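PDB 2VOS: folylpolyglutamate synthase protein FOLC from Mycobacterium tuberculosis, which probably uses ATP to add L-glutamate to dihydropteroate and, one residue after another, to tetrahydrofolate, the steps that yield dihydrofolate and folylpolyglutamates. Local coordinates for residues 275-280 with 298-303; 281-286 with 306-311; 400-404 with 417-421. All coordinates share one frame; numbering follows the deposited sequence.

Interactions 1 and 2 share helix 296-312 and pack it against one three-stranded antiparallel sheet, in which strands 274-281 and 284-291 are neighbours. Their centres lie 11 Å apart, and a probable hydrogen bond between Leu-279 O and Tyr-286 N, 2.8 Å long, joins them directly. Both fall in the Mur ligase middle domain. Interaction 1 reaches the nucleotide through Asn-301, which binds ADP; in interaction 2 the side chain of Ala-307 is still about 14 Å from ADP. Interaction 3 belongs to the glutamate ligase domain, its centre 34 Å from that of interaction 1 and 43 Å from that of interaction 2, with no direct touch to either.

Interaction 1. Residues 275-280 with 298-303; sequences QVLQLQ and QAHNAV. With ADP (adenosine-5'-diphosphate), chain B.
Leu-277 and Leu-279 on strand 275-280 face helix 298-303 with the segment axes 9.6 Å apart and their N-to-C directions 40° from parallel. The contact is helix-on-sheet packing in the Mur ligase middle domain: the central strand of a three-stranded antiparallel sheet lies against the helix that carries the ADP-binding Asn-301. No hydrogen bond crosses between the segments; apolar contacts of the two leucines make up much of the fit. Leu-277 divides its branches, CD2 reaching Ala-299 CB at 3.7 Å and CD1 reaching Ala-302 CB at 4.0 Å. Two residues along the strand, Leu-279 CD2 meets Val-303 CB, one helical turn after Ala-299, at 4.0 Å. The extended chain of Gln-275 carries its amide to the helix, where OE1 lies 3.4 Å from Ala-299 CB; the polar end is satisfied elsewhere, OE1 by Arg-268 and NE2 by the carbonyls of Leu-293 and Gly-295. Beyond this interface, the Asn-301 amide pairs with adenine: OD1 accepts from N6 of ADP at 2.9 Å, while ND2 donates to N7 almost straight, at 172°. Its rotation is further fixed by Gln-298: Asn-301 ND2 makes its second bond to Gln-298 OE1 at 2.9 Å, standing 62° out of the Gln-298 carbonyl plane.

Interaction 2. Residues 281-286 with 306-311; sequences GLGGVY and LASVEA
Gly-281 and Leu-282 meet Glu-310 where the type I turn 281-284 abuts the helix, Gly-281 CA lying 5.5 Å from Ala-307 CA in the backbone register, while strand 284-286 runs at 128° to helix 306-311 with axes 12.2 Å apart. Glu-310 makes the largest single contribution: its chain, extended beyond CG, delivers the carboxylate to the turn. OE1 accepts from Leu-282 N at 2.6 Å, on the syn side, and OE2 accepts from Gly-283 N at 2.8 Å, from above the carboxylate plane. Tyr-286 OH donates to the same OE2 at 2.7 Å from the opposite face, on the anti side. Three donors thus grip this buried carboxylate, which probably favours its ionised form, and the phenol oxygen is also bonded to Leu-321 N. The carboxylate stands 76° from the ring plane, with OE2 at the ring edge; Leu-306 covers one face with CD1 and brings CD2 to 3.7 Å from Tyr-286 CD2. Leu-282 adds its CD1, 3.7 Å from Ala-307 O. With Gly-281 N bonded to Gly-284 O as well, the geometry is that of a beta hairpin whose tight turn is held by a helix carboxylate binding successive backbone N-H groups.

Interaction 3. Residues 400-404 with 417-421; sequences SVVVT and LALAA
Leu-417, the first residue of helix segment 417-421, meets Val-403 of the strand, with CG 3.8 Å from Val-403 CG1. Its CG stands opposite the backbone N (chi1 -178°), which points the branch at the strand; with chi2 54°, CD2 lies 3.8 Å from Thr-404 O. Next comes Ala-418, the helix partner of Val-403 in the backbone register, their CA atoms 6.0 Å apart. Here the other valine methyl is used: Val-403 CG2 lies 3.7 Å from Ala-418 CA, close against the helix backbone. The two elements belong to a beta-alpha-beta unit, in which strand 400-403 leads through helix 414-425 to the parallel strand 430-432 of the mixed sheet in the glutamate ligase domain. Consistent with such a crossover, the helix runs back at 164° to the strand, with segment axes 8.9 Å apart. Strand 430-432 also contributes: Ala-418 touches Thr-432, and Ala-421 touches Val-430. A turn after Leu-417, and tied to it by the backbone bond from Ala-421 N to Leu-417 O, Ala-421 directs its methyl at the sheet, CB lying 3.9 Å from Val-403 CG1 and 4.2 Å from Val-401 CG1.

Interaction 1. Residues 275-280 with 298-303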
# COMPACT_ATOMS: atom_id res chain seq x y z
N GLN A 275 9.79 -14.34 8.74
CA GLN A 275 9.51 -15.69 8.27
C GLN A 275 10.57 -16.11 7.25
O GLN A 275 11.26 -15.27 6.68
CB GLN A 275 8.15 -15.72 7.55
CG GLN A 275 7.95 -14.62 6.51
CD GLN A 275 6.47 -14.45 6.11
OE1 GLN A 275 5.87 -15.39 5.54
NE2 GLN A 275 5.86 -13.28 6.45
N VAL A 276 10.70 -17.41 7.03
CA VAL A 276 11.63 -17.91 6.06
C VAL A 276 10.80 -18.63 5.00
O VAL A 276 9.93 -19.43 5.33
CB VAL A 276 12.59 -18.88 6.74
CG1 VAL A 276 13.49 -19.53 5.65
CG2 VAL A 276 13.50 -18.12 7.79
N LEU A 277 11.08 -18.37 3.74
CA LEU A 277 10.28 -18.87 2.62
C LEU A 277 11.07 -19.74 1.65
O LEU A 277 12.25 -19.53 1.42
CB LEU A 277 9.71 -17.65 1.81
CG LEU A 277 9.03 -16.58 2.68
CD1 LEU A 277 8.61 -15.33 1.81
CD2 LEU A 277 7.83 -17.15 3.36
N GLN A 278 10.37 -20.66 1.02
CA GLN A 278 10.87 -21.28 -0.17
C GLN A 278 9.87 -20.97 -1.27
O GLN A 278 8.69 -21.34 -1.17
CB GLN A 278 10.95 -22.82 -0.00
CG GLN A 278 11.57 -23.44 -1.24
CD GLN A 278 11.76 -24.94 -1.10
OE1 GLN A 278 10.78 -25.69 -0.91
NE2 GLN A 278 13.03 -25.39 -1.23
N LEU A 279 10.33 -20.29 -2.33
CA LEU A 279 9.43 -19.81 -3.38
C LEU A 279 9.73 -20.46 -4.73
O LEU A 279 10.88 -20.49 -5.17
CB LEU A 279 9.56 -18.29 -3.52
CG LEU A 279 9.32 -17.43 -2.26
CD1 LEU A 279 9.56 -15.88 -2.52
CD2 LEU A 279 7.91 -17.62 -1.70
N GLN A 280 8.69 -20.91 -5.40
CA GLN A 280 8.82 -21.21 -6.82
C GLN A 280 8.49 -19.97 -7.67
O GLN A 280 7.34 -19.49 -7.67
CB GLN A 280 7.92 -22.36 -7.20
CG GLN A 280 8.08 -22.73 -8.69
CD GLN A 280 7.68 -24.12 -8.90
OE1 GLN A 280 8.12 -25.01 -8.17
NE2 GLN A 280 6.81 -24.35 -9.90
N GLN A 298 2.10 -11.57 3.58
CA GLN A 298 3.37 -11.05 3.05
C GLN A 298 4.18 -12.13 2.26
O GLN A 298 4.95 -11.81 1.39
CB GLN A 298 4.22 -10.35 4.12
CG GLN A 298 3.48 -9.11 4.72
CD GLN A 298 3.42 -7.94 3.75
OE1 GLN A 298 3.79 -8.07 2.58
NE2 GLN A 298 3.01 -6.79 4.23
N ALA A 299 4.01 -13.40 2.59
CA ALA A 299 4.64 -14.42 1.77
C ALA A 299 4.07 -14.42 0.36
O ALA A 299 4.79 -14.64 -0.62
CB ALA A 299 4.46 -15.86 2.44
N HIS A 300 2.77 -14.15 0.25
CA HIS A 300 2.11 -14.14 -1.07
C HIS A 300 2.51 -12.90 -1.86
O HIS A 300 2.71 -12.97 -3.08
CB HIS A 300 0.57 -14.23 -0.89
CG HIS A 300 0.15 -15.60 -0.46
ND1 HIS A 300 0.34 -16.71 -1.27
CD2 HIS A 300 -0.34 -16.06 0.71
CE1 HIS A 300 -0.02 -17.80 -0.61
NE2 HIS A 300 -0.43 -17.43 0.59
N ASN A 301 2.61 -11.77 -1.16
CA ASN A 301 3.11 -10.54 -1.76
C ASN A 301 4.56 -10.77 -2.23
O ASN A 301 4.92 -10.35 -3.32
CB ASN A 301 3.13 -9.36 -0.76
CG ASN A 301 1.71 -8.92 -0.38
OD1 ASN A 301 0.75 -9.28 -1.06
ND2 ASN A 301 1.59 -8.14 0.68
N ALA A 302 5.38 -11.42 -1.41
CA ALA A 302 6.76 -11.75 -1.85
C ALA A 302 6.84 -12.53 -3.12
O ALA A 302 7.58 -12.18 -4.04
CB ALA A 302 7.51 -12.48 -0.74
N VAL A 303 6.10 -13.62 -3.25
CA VAL A 303 6.31 -14.41 -4.46
C VAL A 303 5.72 -13.65 -5.66
O VAL A 303 6.19 -13.77 -6.79
CB VAL A 303 5.62 -15.81 -4.37
CG1 VAL A 303 4.10 -15.67 -4.41
CG2 VAL A 303 6.13 -16.72 -5.47
PB ADP B . -2.32 -1.36 -0.60
O1B ADP B . -1.17 -0.53 -1.09
O2B ADP B . -3.34 -0.56 0.17
O3B ADP B . -2.93 -2.31 -1.59
PA ADP B . -0.52 -2.34 1.54
O1A ADP B . -0.34 -0.89 1.96
O2A ADP B . 0.62 -3.32 1.34
O3A ADP B . -1.71 -2.46 0.43
O5' ADP B . -1.31 -2.97 2.81
C5' ADP B . -2.41 -2.34 3.49
C4' ADP B . -2.86 -3.34 4.57
O4' ADP B . -3.40 -4.52 3.91
C3' ADP B . -1.73 -3.94 5.40
O3' ADP B . -1.61 -3.29 6.65
C2' ADP B . -2.08 -5.36 5.74
O2' ADP B . -3.07 -5.31 6.82
C1' ADP B . -2.95 -5.73 4.56
N9 ADP B . -2.30 -6.50 3.46
C8 ADP B . -1.18 -6.24 2.71
N7 ADP B . -1.01 -7.21 1.77
C5 ADP B . -2.11 -8.03 1.85
C6 ADP B . -2.61 -9.21 1.14
N6 ADP B . -1.91 -9.75 0.12
N1 ADP B . -3.74 -9.75 1.60
C2 ADP B . -4.47 -9.30 2.66
N3 ADP B . -4.10 -8.20 3.35
C4 ADP B . -2.94 -7.57 2.98

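Interaction 2. Residues 281-286 with 306-311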
# COMPACT_ATOMS: atom_id res chain seq x y z
N GLY A 281 9.51 -19.41 -8.31
CA GLY A 281 9.34 -18.28 -9.19
C GLY A 281 9.23 -18.78 -10.62
O GLY A 281 9.24 -20.02 -10.88
N LEU A 282 9.23 -17.85 -11.58
CA LEU A 282 9.18 -18.25 -13.01
C LEU A 282 10.44 -19.01 -13.49
O LEU A 282 10.36 -19.82 -14.39
CB LEU A 282 8.99 -17.02 -13.89
CG LEU A 282 7.82 -16.12 -13.50
CD1 LEU A 282 7.78 -15.01 -14.47
CD2 LEU A 282 6.49 -16.93 -13.58
N GLY A 283 11.61 -18.68 -12.93
CA GLY A 283 12.86 -19.30 -13.31
C GLY A 283 13.33 -20.42 -12.39
O GLY A 283 14.42 -20.97 -12.59
N GLY A 284 12.53 -20.81 -11.40
CA GLY A 284 12.89 -21.97 -10.59
C GLY A 284 12.64 -21.78 -9.10
O GLY A 284 11.94 -20.84 -8.68
N VAL A 285 13.22 -22.65 -8.28
CA VAL A 285 13.01 -22.59 -6.85
C VAL A 285 14.09 -21.74 -6.16
O VAL A 285 15.29 -21.93 -6.37
CB VAL A 285 13.02 -24.00 -6.27
CG1 VAL A 285 12.82 -23.99 -4.74
CG2 VAL A 285 11.94 -24.84 -6.96
N TYR A 286 13.68 -20.78 -5.33
CA TYR A 286 14.60 -19.99 -4.56
C TYR A 286 14.36 -20.35 -3.09
O TYR A 286 13.25 -20.25 -2.62
CB TYR A 286 14.33 -18.51 -4.79
CG TYR A 286 14.43 -18.04 -6.26
CD1 TYR A 286 15.58 -17.45 -6.77
CD2 TYR A 286 13.37 -18.22 -7.11
CE1 TYR A 286 15.66 -17.03 -8.13
CE2 TYR A 286 13.44 -17.82 -8.47
CZ TYR A 286 14.58 -17.20 -8.96
OH TYR A 286 14.61 -16.76 -10.29
N LEU A 306 8.48 -11.29 -6.63
CA LEU A 306 9.54 -12.05 -7.29
C LEU A 306 9.17 -12.35 -8.76
O LEU A 306 9.93 -12.03 -9.68
CB LEU A 306 9.83 -13.33 -6.51
CG LEU A 306 10.71 -14.40 -7.22
CD1 LEU A 306 12.12 -13.79 -7.31
CD2 LEU A 306 10.74 -15.73 -6.41
N ALA A 307 8.01 -12.93 -9.00
CA ALA A 307 7.56 -13.25 -10.35
C ALA A 307 7.54 -11.98 -11.22
O ALA A 307 8.00 -11.99 -12.37
CB ALA A 307 6.17 -13.92 -10.31
N SER A 308 7.14 -10.84 -10.66
CA SER A 308 7.12 -9.58 -11.42
C SER A 308 8.54 -9.14 -11.84
O SER A 308 8.76 -8.63 -12.95
CB SER A 308 6.49 -8.46 -10.58
OG SER A 308 5.16 -8.83 -10.22
N VAL A 309 9.50 -9.29 -10.93
CA VAL A 309 10.88 -8.87 -11.21
C VAL A 309 11.51 -9.86 -12.21
O VAL A 309 12.25 -9.44 -13.13
CB VAL A 309 11.69 -8.73 -9.94
CG1 VAL A 309 13.17 -8.57 -10.30
CG2 VAL A 309 11.19 -7.50 -9.17
N GLU A 310 11.17 -11.15 -12.06
CA GLU A 310 11.62 -12.19 -13.00
C GLU A 310 11.09 -11.85 -14.38
O GLU A 310 11.85 -11.90 -15.37
CB GLU A 310 11.10 -13.56 -12.58
CG GLU A 310 11.88 -14.14 -11.41
CD GLU A 310 11.37 -15.50 -11.07
OE1 GLU A 310 10.16 -15.60 -10.77
OE2 GLU A 310 12.12 -16.50 -11.21
N ALA A 311 9.80 -11.53 -14.46
CA ALA A 311 9.15 -11.21 -15.75
C ALA A 311 9.83 -10.00 -16.38
O ALA A 311 10.18 -10.03 -17.57
CB ALA A 311 7.69 -10.89 -15.56

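Interaction 3. Residues 400-404 with 417-421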
# COMPACT_ATOMS: atom_id res chain seq x y z
N SER A 400 -10.29 -5.93 23.88
CA SER A 400 -11.14 -4.75 23.80
C SER A 400 -10.62 -3.79 22.79
O SER A 400 -9.50 -3.95 22.26
CB SER A 400 -11.37 -4.08 25.18
OG SER A 400 -10.20 -3.48 25.64
N VAL A 401 -11.38 -2.74 22.53
CA VAL A 401 -10.98 -1.77 21.55
C VAL A 401 -11.21 -0.35 22.10
O VAL A 401 -12.18 -0.12 22.85
CB VAL A 401 -11.70 -2.07 20.22
CG1 VAL A 401 -13.27 -1.96 20.40
CG2 VAL A 401 -11.16 -1.23 19.10
N VAL A 402 -10.30 0.57 21.79
CA VAL A 402 -10.49 1.99 22.07
C VAL A 402 -10.69 2.65 20.72
O VAL A 402 -9.80 2.60 19.88
CB VAL A 402 -9.20 2.61 22.70
CG1 VAL A 402 -9.46 4.07 23.15
CG2 VAL A 402 -8.73 1.74 23.89
N VAL A 403 -11.86 3.25 20.51
CA VAL A 403 -12.17 3.90 19.24
C VAL A 403 -11.92 5.38 19.37
O VAL A 403 -12.14 5.98 20.42
CB VAL A 403 -13.62 3.64 18.79
CG1 VAL A 403 -13.87 2.15 18.56
CG2 VAL A 403 -14.58 4.12 19.81
N THR A 404 -11.41 5.98 18.30
CA THR A 404 -11.03 7.37 18.33
C THR A 404 -11.14 7.96 16.92
O THR A 404 -11.82 7.40 16.05
CB THR A 404 -9.60 7.54 19.00
OG1 THR A 404 -9.31 8.93 19.17
CG2 THR A 404 -8.50 6.92 18.16
N LEU A 417 -18.33 5.38 15.39
CA LEU A 417 -17.42 4.22 15.39
C LEU A 417 -17.64 3.39 16.69
O LEU A 417 -17.62 2.14 16.68
CB LEU A 417 -15.96 4.68 15.27
CG LEU A 417 -14.89 3.57 15.21
CD1 LEU A 417 -15.26 2.60 14.09
CD2 LEU A 417 -13.48 4.13 15.01
N ALA A 418 -17.82 4.08 17.80
CA ALA A 418 -18.13 3.44 19.07
C ALA A 418 -19.39 2.53 18.99
O ALA A 418 -19.43 1.43 19.52
CB ALA A 418 -18.36 4.53 20.17
N LEU A 419 -20.46 3.05 18.41
CA LEU A 419 -21.67 2.26 18.21
C LEU A 419 -21.41 1.05 17.29
O LEU A 419 -21.78 -0.07 17.63
CB LEU A 419 -22.74 3.18 17.63
CG LEU A 419 -24.14 2.74 17.25
CD1 LEU A 419 -24.91 2.19 18.47
CD2 LEU A 419 -24.81 4.01 16.69
N ALA A 420 -20.78 1.27 16.13
CA ALA A 420 -20.39 0.19 15.22
C ALA A 420 -19.62 -0.90 16.00
O ALA A 420 -20.00 -2.07 15.97
CB ALA A 420 -19.55 0.71 14.03
N ALA A 421 -18.57 -0.50 16.72
CA ALA A 421 -17.79 -1.39 17.58
C ALA A 421 -18.66 -2.13 18.59
O ALA A 421 -18.52 -3.35 18.76
CB ALA A 421 -16.67 -0.60 18.33